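Local coordinates for protein argonaute (Marinitoga piezophila, PDB 5I4A) that uses short guide RNAs with a 5'-hydroxyl end to bind complementary single-stranded DNA or RNA and cleave the target, at residues A[18-23]-A[53-58]; A[287-292]-A[429-434]. One frame throughout, in Å; residues are numbered along the deposited sequence.

The two contacts lie far apart, on opposite sides of the chain's centre, with their own centres 63 Å from each other and their nearest atoms about 45 Å apart. Contact 1 comes first along the chain and closes before contact 2 opens. It pairs strands 16-22 and 51-56, the two inner strands of the four-stranded antiparallel sheet in the N-terminal domain, and so belongs to the PAZ lobe. Contact 2 joins the end of linker L2, between helix 284-287 and strand 295-302, to the beginning of the PIWI domain near strand 433-434. One thus holds a domain together internally, whereas the other ties the two lobes of the Argonaute.

Contact 1 (A[18-23]-A[53-58]); sequences KRLYFY and IEIPDI
Four backbone hydrogen bonds stitch Lys18-Leu20 to Ile53-Ile55 as antiparallel strands. Lys18 and Ile55 form one hydrogen-bonded pair, with Ile55 N 2.8 Å from Lys18 O; Leu20 and Ile53 form the next, with Leu20 N 2.9 Å from Ile53 O. Between them sits the non-hydrogen-bonded pair Arg19-Glu54, whose side chains run alongside each other. Arg19 starts with CG anti to its backbone N (chi1 -179°), then bends at chi3, bringing NH1 to a very short 2.4 Å from Glu54 OE2. Glu54 OE2 lies near the guanidinium plane, whereas NH1 meets it from above the carboxylate plane, and the two planes are 54° apart; the salt bridge bends to 137° at its hydrogen. Arg19 NE has its own acid, Glu76 of strand 74-79, which also accepts from Tyr21 OH. On the other face, Leu20 CB meets Ile53 CG2, and the same methyl touches the edge of the Phe22 ring at CE1, 4.0 Å away. Lys18 NZ and Asp57 OD1, 4.6 Å apart, are joined through a water that accepts from the lysine and donates to the aspartate. With carboxylates on two sides, the guanidinium probably keeps its charge and helps to hold buried Glu54 ionised.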
ATOM      1  N   LYS A  18       7.059  34.230  -5.503  1.00 30.22           N
ATOM      2  CA  LYS A  18       7.936  35.368  -5.267  1.00 28.93           C
ATOM      3  C   LYS A  18       9.096  34.931  -4.384  1.00 37.06           C
ATOM      4  O   LYS A  18       8.891  34.241  -3.380  1.00 34.32           O
ATOM      5  CB  LYS A  18       7.179  36.529  -4.616  1.00 34.91           C
ATOM      6  CG  LYS A  18       8.047  37.757  -4.368  1.00 44.02           C
ATOM      7  CD  LYS A  18       7.281  39.054  -4.578  1.00 53.13           C
ATOM      8  CE  LYS A  18       6.748  39.621  -3.272  1.00 56.44           C
ATOM      9  NZ  LYS A  18       6.079  40.936  -3.485  1.00 52.81           N
ATOM     10  N   ARG A  19      10.310  35.328  -4.760  1.00 25.89           N
ATOM     11  CA  ARG A  19      11.508  35.022  -3.989  1.00 29.96           C
ATOM     12  C   ARG A  19      12.117  36.321  -3.482  1.00 36.65           C
ATOM     13  O   ARG A  19      12.548  37.163  -4.279  1.00 31.62           O
ATOM     14  CB  ARG A  19      12.520  34.233  -4.824  1.00 31.38           C
ATOM     15  CG  ARG A  19      13.786  33.874  -4.060  1.00 32.81           C
ATOM     16  CD  ARG A  19      14.497  32.657  -4.636  1.00 40.84           C
ATOM     17  NE  ARG A  19      14.721  32.750  -6.074  1.00 57.71           N
ATOM     18  CZ  ARG A  19      14.360  31.816  -6.948  1.00 50.17           C
ATOM     19  NH1 ARG A  19      13.764  30.709  -6.531  1.00 38.79           N
ATOM     20  NH2 ARG A  19      14.606  31.985  -8.240  1.00 54.84           N
ATOM     21  N   LEU A  20      12.149  36.479  -2.162  1.00 31.17           N
ATOM     22  CA  LEU A  20      12.695  37.658  -1.506  1.00 27.38           C
ATOM     23  C   LEU A  20      14.056  37.330  -0.907  1.00 32.08           C
ATOM     24  O   LEU A  20      14.318  36.191  -0.519  1.00 25.56           O
ATOM     25  CB  LEU A  20      11.753  38.159  -0.407  1.00 37.33           C
ATOM     26  CG  LEU A  20      10.288  38.355  -0.802  1.00 39.77           C
ATOM     27  CD1 LEU A  20       9.474  38.803   0.397  1.00 38.20           C
ATOM     28  CD2 LEU A  20      10.177  39.359  -1.930  1.00 42.21           C
ATOM     29  N   TYR A  21      14.916  38.343  -0.823  1.00 27.83           N
ATOM     30  CA  TYR A  21      16.283  38.170  -0.358  1.00 27.97           C
ATOM     31  C   TYR A  21      16.557  39.052   0.850  1.00 26.99           C
ATOM     32  O   TYR A  21      15.991  40.141   0.990  1.00 32.72           O
ATOM     33  CB  TYR A  21      17.290  38.491  -1.468  1.00 32.21           C
ATOM     34  CG  TYR A  21      17.307  37.477  -2.589  1.00 37.57           C
ATOM     35  CD1 TYR A  21      16.408  37.562  -3.642  1.00 32.93           C
ATOM     36  CD2 TYR A  21      18.227  36.436  -2.592  1.00 35.21           C
ATOM     37  CE1 TYR A  21      16.422  36.637  -4.668  1.00 30.82           C
ATOM     38  CE2 TYR A  21      18.249  35.507  -3.615  1.00 36.76           C
ATOM     39  CZ  TYR A  21      17.346  35.615  -4.651  1.00 31.80           C
ATOM     40  OH  TYR A  21      17.363  34.694  -5.672  1.00 38.44           O
ATOM     41  N   PHE A  22      17.442  38.569   1.721  1.00 26.60           N
ATOM     42  CA  PHE A  22      17.843  39.281   2.924  1.00 30.74           C
ATOM     43  C   PHE A  22      19.335  39.086   3.135  1.00 27.84           C
ATOM     44  O   PHE A  22      19.899  38.056   2.754  1.00 27.41           O
ATOM     45  CB  PHE A  22      17.068  38.787   4.158  1.00 32.53           C
ATOM     46  CG  PHE A  22      15.575  38.875   4.009  1.00 25.97           C
ATOM     47  CD1 PHE A  22      14.863  37.850   3.410  1.00 27.98           C
ATOM     48  CD2 PHE A  22      14.885  39.988   4.464  1.00 31.14           C
ATOM     49  CE1 PHE A  22      13.492  37.930   3.266  1.00 32.16           C
ATOM     50  CE2 PHE A  22      13.511  40.074   4.325  1.00 30.33           C
ATOM     51  CZ  PHE A  22      12.816  39.044   3.726  1.00 37.37           C
ATOM     52  N   TYR A  23      19.977  40.082   3.744  1.00 32.25           N
ATOM     53  CA  TYR A  23      21.399  39.994   4.045  1.00 34.56           C
ATOM     54  C   TYR A  23      21.668  40.503   5.453  1.00 33.16           C
ATOM     55  O   TYR A  23      21.182  41.573   5.834  1.00 32.22           O
ATOM     56  CB  TYR A  23      22.245  40.783   3.039  1.00 35.58           C
ATOM     57  CG  TYR A  23      23.713  40.742   3.386  1.00 35.86           C
ATOM     58  CD1 TYR A  23      24.474  39.613   3.120  1.00 29.83           C
ATOM     59  CD2 TYR A  23      24.331  41.820   4.005  1.00 25.38           C
ATOM     60  CE1 TYR A  23      25.812  39.559   3.448  1.00 35.44           C
ATOM     61  CE2 TYR A  23      25.670  41.776   4.339  1.00 34.76           C
ATOM     62  CZ  TYR A  23      26.405  40.644   4.058  1.00 31.78           C
ATOM     63  OH  TYR A  23      27.737  40.595   4.388  1.00 33.39           O
ATOM     64  N   ILE A  53      13.786  33.493   0.658  1.00 32.15           N
ATOM     65  CA  ILE A  53      12.553  32.770   0.939  1.00 31.63           C
ATOM     66  C   ILE A  53      11.675  32.818  -0.304  1.00 33.52           C
ATOM     67  O   ILE A  53      11.563  33.860  -0.960  1.00 32.61           O
ATOM     68  CB  ILE A  53      11.819  33.348   2.169  1.00 30.89           C
ATOM     69  CG1 ILE A  53      10.581  32.511   2.503  1.00 32.16           C
ATOM     70  CG2 ILE A  53      11.445  34.816   1.953  1.00 31.13           C
ATOM     71  CD1 ILE A  53       9.801  33.030   3.691  1.00 29.60           C
ATOM     72  N   GLU A  54      11.068  31.684  -0.639  1.00 32.03           N
ATOM     73  CA  GLU A  54      10.150  31.576  -1.766  1.00 32.44           C
ATOM     74  C   GLU A  54       8.736  31.429  -1.217  1.00 41.32           C
ATOM     75  O   GLU A  54       8.453  30.490  -0.466  1.00 31.24           O
ATOM     76  CB  GLU A  54      10.526  30.396  -2.660  1.00 34.25           C
ATOM     77  CG  GLU A  54      11.830  30.610  -3.413  1.00 40.41           C
ATOM     78  CD  GLU A  54      12.520  29.315  -3.797  1.00 46.75           C
ATOM     79  OE1 GLU A  54      12.091  28.242  -3.324  1.00 44.80           O
ATOM     80  OE2 GLU A  54      13.500  29.374  -4.568  1.00 48.41           O
ATOM     81  N   ILE A  55       7.861  32.361  -1.584  1.00 32.85           N
ATOM     82  CA  ILE A  55       6.524  32.442  -0.999  1.00 31.40           C
ATOM     83  C   ILE A  55       5.500  32.557  -2.120  1.00 34.09           C
ATOM     84  O   ILE A  55       5.837  32.923  -3.257  1.00 32.57           O
ATOM     85  CB  ILE A  55       6.397  33.640  -0.027  1.00 32.06           C
ATOM     86  CG1 ILE A  55       6.705  34.951  -0.754  1.00 31.65           C
ATOM     87  CG2 ILE A  55       7.292  33.451   1.182  1.00 30.51           C
ATOM     88  CD1 ILE A  55       6.214  36.184  -0.025  1.00 36.89           C
ATOM     89  N   PRO A  56       4.236  32.252  -1.832  1.00 31.38           N
ATOM     90  CA  PRO A  56       3.174  32.578  -2.786  1.00 35.11           C
ATOM     91  C   PRO A  56       3.028  34.084  -2.910  1.00 38.01           C
ATOM     92  O   PRO A  56       3.408  34.848  -2.020  1.00 31.68           O
ATOM     93  CB  PRO A  56       1.918  31.948  -2.169  1.00 35.48           C
ATOM     94  CG  PRO A  56       2.414  31.010  -1.106  1.00 39.21           C
ATOM     95  CD  PRO A  56       3.712  31.578  -0.632  1.00 34.48           C
ATOM     96  N   ASP A  57       2.464  34.513  -4.040  1.00 37.32           N
ATOM     97  CA  ASP A  57       2.267  35.938  -4.301  1.00 43.68           C
ATOM     98  C   ASP A  57       1.036  36.451  -3.551  1.00 49.05           C
ATOM     99  O   ASP A  57       0.042  36.892  -4.130  1.00 51.62           O
ATOM    100  CB  ASP A  57       2.153  36.196  -5.796  1.00 49.29           C
ATOM    101  CG  ASP A  57       2.139  37.674  -6.131  1.00 55.81           C
ATOM    102  OD1 ASP A  57       2.656  38.468  -5.317  1.00 59.38           O
ATOM    103  OD2 ASP A  57       1.612  38.041  -7.202  1.00 59.68           O
ATOM    104  N   ILE A  58       1.121  36.376  -2.224  1.00 40.87           N
ATOM    105  CA  ILE A  58       0.064  36.827  -1.332  1.00 42.74           C
ATOM    106  C   ILE A  58       0.700  37.647  -0.219  1.00 48.81           C
ATOM    107  O   ILE A  58       1.923  37.710  -0.085  1.00 47.83           O
ATOM    108  CB  ILE A  58      -0.757  35.652  -0.754  1.00 44.83           C
ATOM    109  CG1 ILE A  58       0.161  34.510  -0.305  1.00 48.05           C
ATOM    110  CG2 ILE A  58      -1.764  35.155  -1.781  1.00 48.26           C
ATOM    111  CD1 ILE A  58       0.648  34.611   1.130  1.00 48.06           C
TER
HETATM  112  O   HOH W   1       4.579  40.669  -5.631  1.00 51.08           O

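Contact 2 (A[287-292]-A[429-434]); sequences YSFYKN and CKPFIL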
ATOM      1  N   TYR A 287     -20.282 -23.354  -8.993  1.00 26.47           N
ATOM      2  CA  TYR A 287     -20.154 -23.576 -10.427  1.00 26.74           C
ATOM      3  C   TYR A 287     -18.775 -24.080 -10.833  1.00 37.13           C
ATOM      4  O   TYR A 287     -18.498 -24.176 -12.036  1.00 32.61           O
ATOM      5  CB  TYR A 287     -20.494 -22.288 -11.181  1.00 43.16           C
ATOM      6  CG  TYR A 287     -21.802 -21.670 -10.736  1.00 46.25           C
ATOM      7  CD1 TYR A 287     -23.017 -22.251 -11.078  1.00 49.11           C
ATOM      8  CD2 TYR A 287     -21.822 -20.508  -9.971  1.00 42.68           C
ATOM      9  CE1 TYR A 287     -24.218 -21.693 -10.673  1.00 48.39           C
ATOM     10  CE2 TYR A 287     -23.019 -19.942  -9.561  1.00 42.43           C
ATOM     11  CZ  TYR A 287     -24.213 -20.540  -9.916  1.00 51.22           C
ATOM     12  OH  TYR A 287     -25.409 -19.986  -9.515  1.00 56.71           O
ATOM     13  N   SER A 288     -17.908 -24.383  -9.861  1.00 31.09           N
ATOM     14  CA  SER A 288     -16.630 -25.062 -10.059  1.00 34.00           C
ATOM     15  C   SER A 288     -15.605 -24.181 -10.766  1.00 33.64           C
ATOM     16  O   SER A 288     -15.965 -23.169 -11.376  1.00 27.31           O
ATOM     17  CB  SER A 288     -16.837 -26.371 -10.830  1.00 26.27           C
ATOM     18  OG  SER A 288     -15.678 -27.191 -10.769  1.00 27.90           O
ATOM     19  N   PHE A 289     -14.325 -24.550 -10.665  1.00 23.45           N
ATOM     20  CA  PHE A 289     -13.268 -23.850 -11.387  1.00 23.15           C
ATOM     21  C   PHE A 289     -13.604 -23.766 -12.869  1.00 27.44           C
ATOM     22  O   PHE A 289     -14.104 -24.725 -13.460  1.00 34.29           O
ATOM     23  CB  PHE A 289     -11.924 -24.568 -11.228  1.00 31.13           C
ATOM     24  CG  PHE A 289     -11.127 -24.147 -10.023  1.00 26.94           C
ATOM     25  CD1 PHE A 289     -11.732 -23.537  -8.936  1.00 25.52           C
ATOM     26  CD2 PHE A 289      -9.758 -24.363  -9.986  1.00 25.81           C
ATOM     27  CE1 PHE A 289     -10.984 -23.156  -7.833  1.00 27.36           C
ATOM     28  CE2 PHE A 289      -9.005 -23.983  -8.890  1.00 23.98           C
ATOM     29  CZ  PHE A 289      -9.618 -23.379  -7.813  1.00 24.74           C
ATOM     30  N   TYR A 290     -13.316 -22.608 -13.469  1.00 27.70           N
ATOM     31  CA  TYR A 290     -13.422 -22.470 -14.918  1.00 31.91           C
ATOM     32  C   TYR A 290     -12.655 -23.579 -15.631  1.00 31.08           C
ATOM     33  O   TYR A 290     -13.138 -24.154 -16.613  1.00 24.67           O
ATOM     34  CB  TYR A 290     -12.903 -21.095 -15.342  1.00 33.09           C
ATOM     35  CG  TYR A 290     -12.951 -20.825 -16.830  1.00 40.20           C
ATOM     36  CD1 TYR A 290     -14.163 -20.632 -17.483  1.00 41.77           C
ATOM     37  CD2 TYR A 290     -11.783 -20.742 -17.577  1.00 37.07           C
ATOM     38  CE1 TYR A 290     -14.210 -20.377 -18.841  1.00 38.41           C
ATOM     39  CE2 TYR A 290     -11.820 -20.485 -18.936  1.00 34.52           C
ATOM     40  CZ  TYR A 290     -13.037 -20.305 -19.562  1.00 37.78           C
ATOM     41  OH  TYR A 290     -13.081 -20.051 -20.913  1.00 40.44           O
ATOM     42  N   LYS A 291     -11.468 -23.907 -15.133  1.00 26.79           N
ATOM     43  CA  LYS A 291     -10.656 -24.985 -15.678  1.00 37.59           C
ATOM     44  C   LYS A 291     -10.002 -25.732 -14.530  1.00 33.86           C
ATOM     45  O   LYS A 291      -9.329 -25.123 -13.693  1.00 36.21           O
ATOM     46  CB  LYS A 291      -9.588 -24.444 -16.634  1.00 41.40           C
ATOM     47  CG  LYS A 291      -8.703 -25.511 -17.253  1.00 48.62           C
ATOM     48  CD  LYS A 291      -7.334 -24.937 -17.575  1.00 64.65           C
ATOM     49  CE  LYS A 291      -6.772 -25.506 -18.865  1.00 72.36           C
ATOM     50  NZ  LYS A 291      -6.726 -24.468 -19.934  1.00 76.08           N
ATOM     51  N   ASN A 292     -10.212 -27.044 -14.485  1.00 31.84           N
ATOM     52  CA  ASN A 292      -9.549 -27.886 -13.498  1.00 31.04           C
ATOM     53  C   ASN A 292      -9.299 -29.264 -14.096  1.00 26.53           C
ATOM     54  O   ASN A 292      -8.404 -29.422 -14.934  1.00 33.87           O
ATOM     55  CB  ASN A 292     -10.382 -27.980 -12.215  1.00 25.11           C
ATOM     56  CG  ASN A 292      -9.560 -28.425 -11.014  1.00 30.00           C
ATOM     57  OD1 ASN A 292      -8.633 -29.226 -11.142  1.00 31.54           O
ATOM     58  ND2 ASN A 292      -9.899 -27.904  -9.839  1.00 23.44           N
ATOM     59  N   CYS A 429      -4.673 -25.167 -13.415  1.00 24.48           N
ATOM     60  CA  CYS A 429      -6.009 -24.763 -13.012  1.00 37.27           C
ATOM     61  C   CYS A 429      -6.247 -23.287 -13.318  1.00 25.61           C
ATOM     62  O   CYS A 429      -5.309 -22.495 -13.453  1.00 26.85           O
ATOM     63  CB  CYS A 429      -6.232 -25.022 -11.520  1.00 48.29           C
ATOM     64  SG  CYS A 429      -6.320 -26.762 -11.063  1.00 58.26           S
ATOM     65  N   LYS A 430      -7.518 -22.932 -13.427  1.00 26.27           N
ATOM     66  CA  LYS A 430      -7.938 -21.535 -13.565  1.00 22.60           C
ATOM     67  C   LYS A 430      -9.261 -21.398 -12.831  1.00 19.88           C
ATOM     68  O   LYS A 430     -10.303 -21.871 -13.313  1.00 25.67           O
ATOM     69  CB  LYS A 430      -8.063 -21.108 -15.023  1.00 19.86           C
ATOM     70  CG  LYS A 430      -8.549 -19.672 -15.211  1.00 31.65           C
ATOM     71  CD  LYS A 430      -7.675 -18.673 -14.461  1.00 30.28           C
ATOM     72  CE  LYS A 430      -6.266 -18.610 -15.027  1.00 29.29           C
ATOM     73  NZ  LYS A 430      -5.421 -17.662 -14.247  1.00 26.78           N
ATOM     74  N   PRO A 431      -9.257 -20.796 -11.639  1.00 22.02           N
ATOM     75  CA  PRO A 431     -10.509 -20.673 -10.875  1.00 20.82           C
ATOM     76  C   PRO A 431     -11.617 -19.952 -11.624  1.00 24.06           C
ATOM     77  O   PRO A 431     -12.790 -20.313 -11.466  1.00 25.69           O
ATOM     78  CB  PRO A 431     -10.072 -19.902  -9.625  1.00 17.42           C
ATOM     79  CG  PRO A 431      -8.628 -20.287  -9.449  1.00 17.17           C
ATOM     80  CD  PRO A 431      -8.083 -20.382 -10.851  1.00 19.14           C
ATOM     81  N   PHE A 432     -11.283 -18.957 -12.440  1.00 26.80           N
ATOM     82  CA  PHE A 432     -12.275 -18.162 -13.154  1.00 33.22           C
ATOM     83  C   PHE A 432     -11.552 -17.279 -14.159  1.00 24.76           C
ATOM     84  O   PHE A 432     -10.355 -17.010 -14.026  1.00 25.18           O
ATOM     85  CB  PHE A 432     -13.102 -17.298 -12.192  1.00 21.62           C
ATOM     86  CG  PHE A 432     -12.282 -16.302 -11.418  1.00 21.60           C
ATOM     87  CD1 PHE A 432     -11.910 -15.092 -11.986  1.00 29.39           C
ATOM     88  CD2 PHE A 432     -11.885 -16.571 -10.119  1.00 18.63           C
ATOM     89  CE1 PHE A 432     -11.149 -14.181 -11.282  1.00 27.76           C
ATOM     90  CE2 PHE A 432     -11.128 -15.656  -9.404  1.00 20.74           C
ATOM     91  CZ  PHE A 432     -10.762 -14.460  -9.988  1.00 21.78           C
ATOM     92  N   ILE A 433     -12.299 -16.812 -15.153  1.00 32.41           N
ATOM     93  CA  ILE A 433     -11.859 -15.706 -15.991  1.00 42.96           C
ATOM     94  C   ILE A 433     -12.917 -14.618 -15.908  1.00 34.61           C
ATOM     95  O   ILE A 433     -14.099 -14.892 -15.678  1.00 43.67           O
ATOM     96  CB  ILE A 433     -11.601 -16.120 -17.458  1.00 38.78           C
ATOM     97  CG1 ILE A 433     -12.911 -16.475 -18.165  1.00 38.76           C
ATOM     98  CG2 ILE A 433     -10.615 -17.275 -17.520  1.00 40.34           C
ATOM     99  CD1 ILE A 433     -12.732 -16.850 -19.620  1.00 33.46           C
ATOM    100  N   LEU A 434     -12.484 -13.372 -16.066  1.00 32.63           N
ATOM    101  CA  LEU A 434     -13.409 -12.252 -16.018  1.00 27.14           C
ATOM    102  C   LEU A 434     -14.146 -12.145 -17.345  1.00 30.35           C
ATOM    103  O   LEU A 434     -13.535 -12.236 -18.415  1.00 36.39           O
ATOM    104  CB  LEU A 434     -12.674 -10.950 -15.705  1.00 26.84           C
ATOM    105  CG  LEU A 434     -11.976 -10.884 -14.345  1.00 23.39           C
ATOM    106  CD1 LEU A 434     -11.553  -9.462 -14.039  1.00 19.53           C
ATOM    107  CD2 LEU A 434     -12.876 -11.428 -13.246  1.00 25.73           C
TER
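Pro431 lies flat against the Phe289 ring, its CA over the middle of one face, 3.7 Å from the centroid. Its CB and CG continue along that face toward the ring's far end, where CG comes within 3.6 Å of Phe289 CZ. Cys429 closes in at the ring edge with CB 3.9 Å from Phe289 CD2, and its SG turns toward the amide of Asn292, whose OD1 is held by Gln294 N and ND2 by Leu333 O. An alanine in place of Phe289 would probably cost Pro431 its flat CH-pi partner and Cys429 its edge contact, loosening the packing here. The second fit is made by Tyr290. With CG anti to its backbone N (chi1 180°), its ring reaches across Ile433: CG1 stands over the ring centre, 4.1 Å from the centroid, Ile433 CG2 lies by Tyr290 CD2 and CE2, and Ile433 CD1 reaches out to Tyr290 CZ and OH. Lys430 CG comes obliquely to the same ring, while its NZ leads away to Asp471 and Thr469 O. The backbones are joined by Tyr290 N to Pro431 O, with the donor far above the carbonyl plane, and by a reciprocal pair between Lys291 and Lys430, including Lys430 N to Lys291 O at 2.9 Å. Pro431 and Phe432 also pack on Tyr420 of helix 412-424. Tyr290 and Lys291 together face Lys430, a classic beta bulge, here set in a single antiparallel bridge where linker L2 meets the start of PIWI.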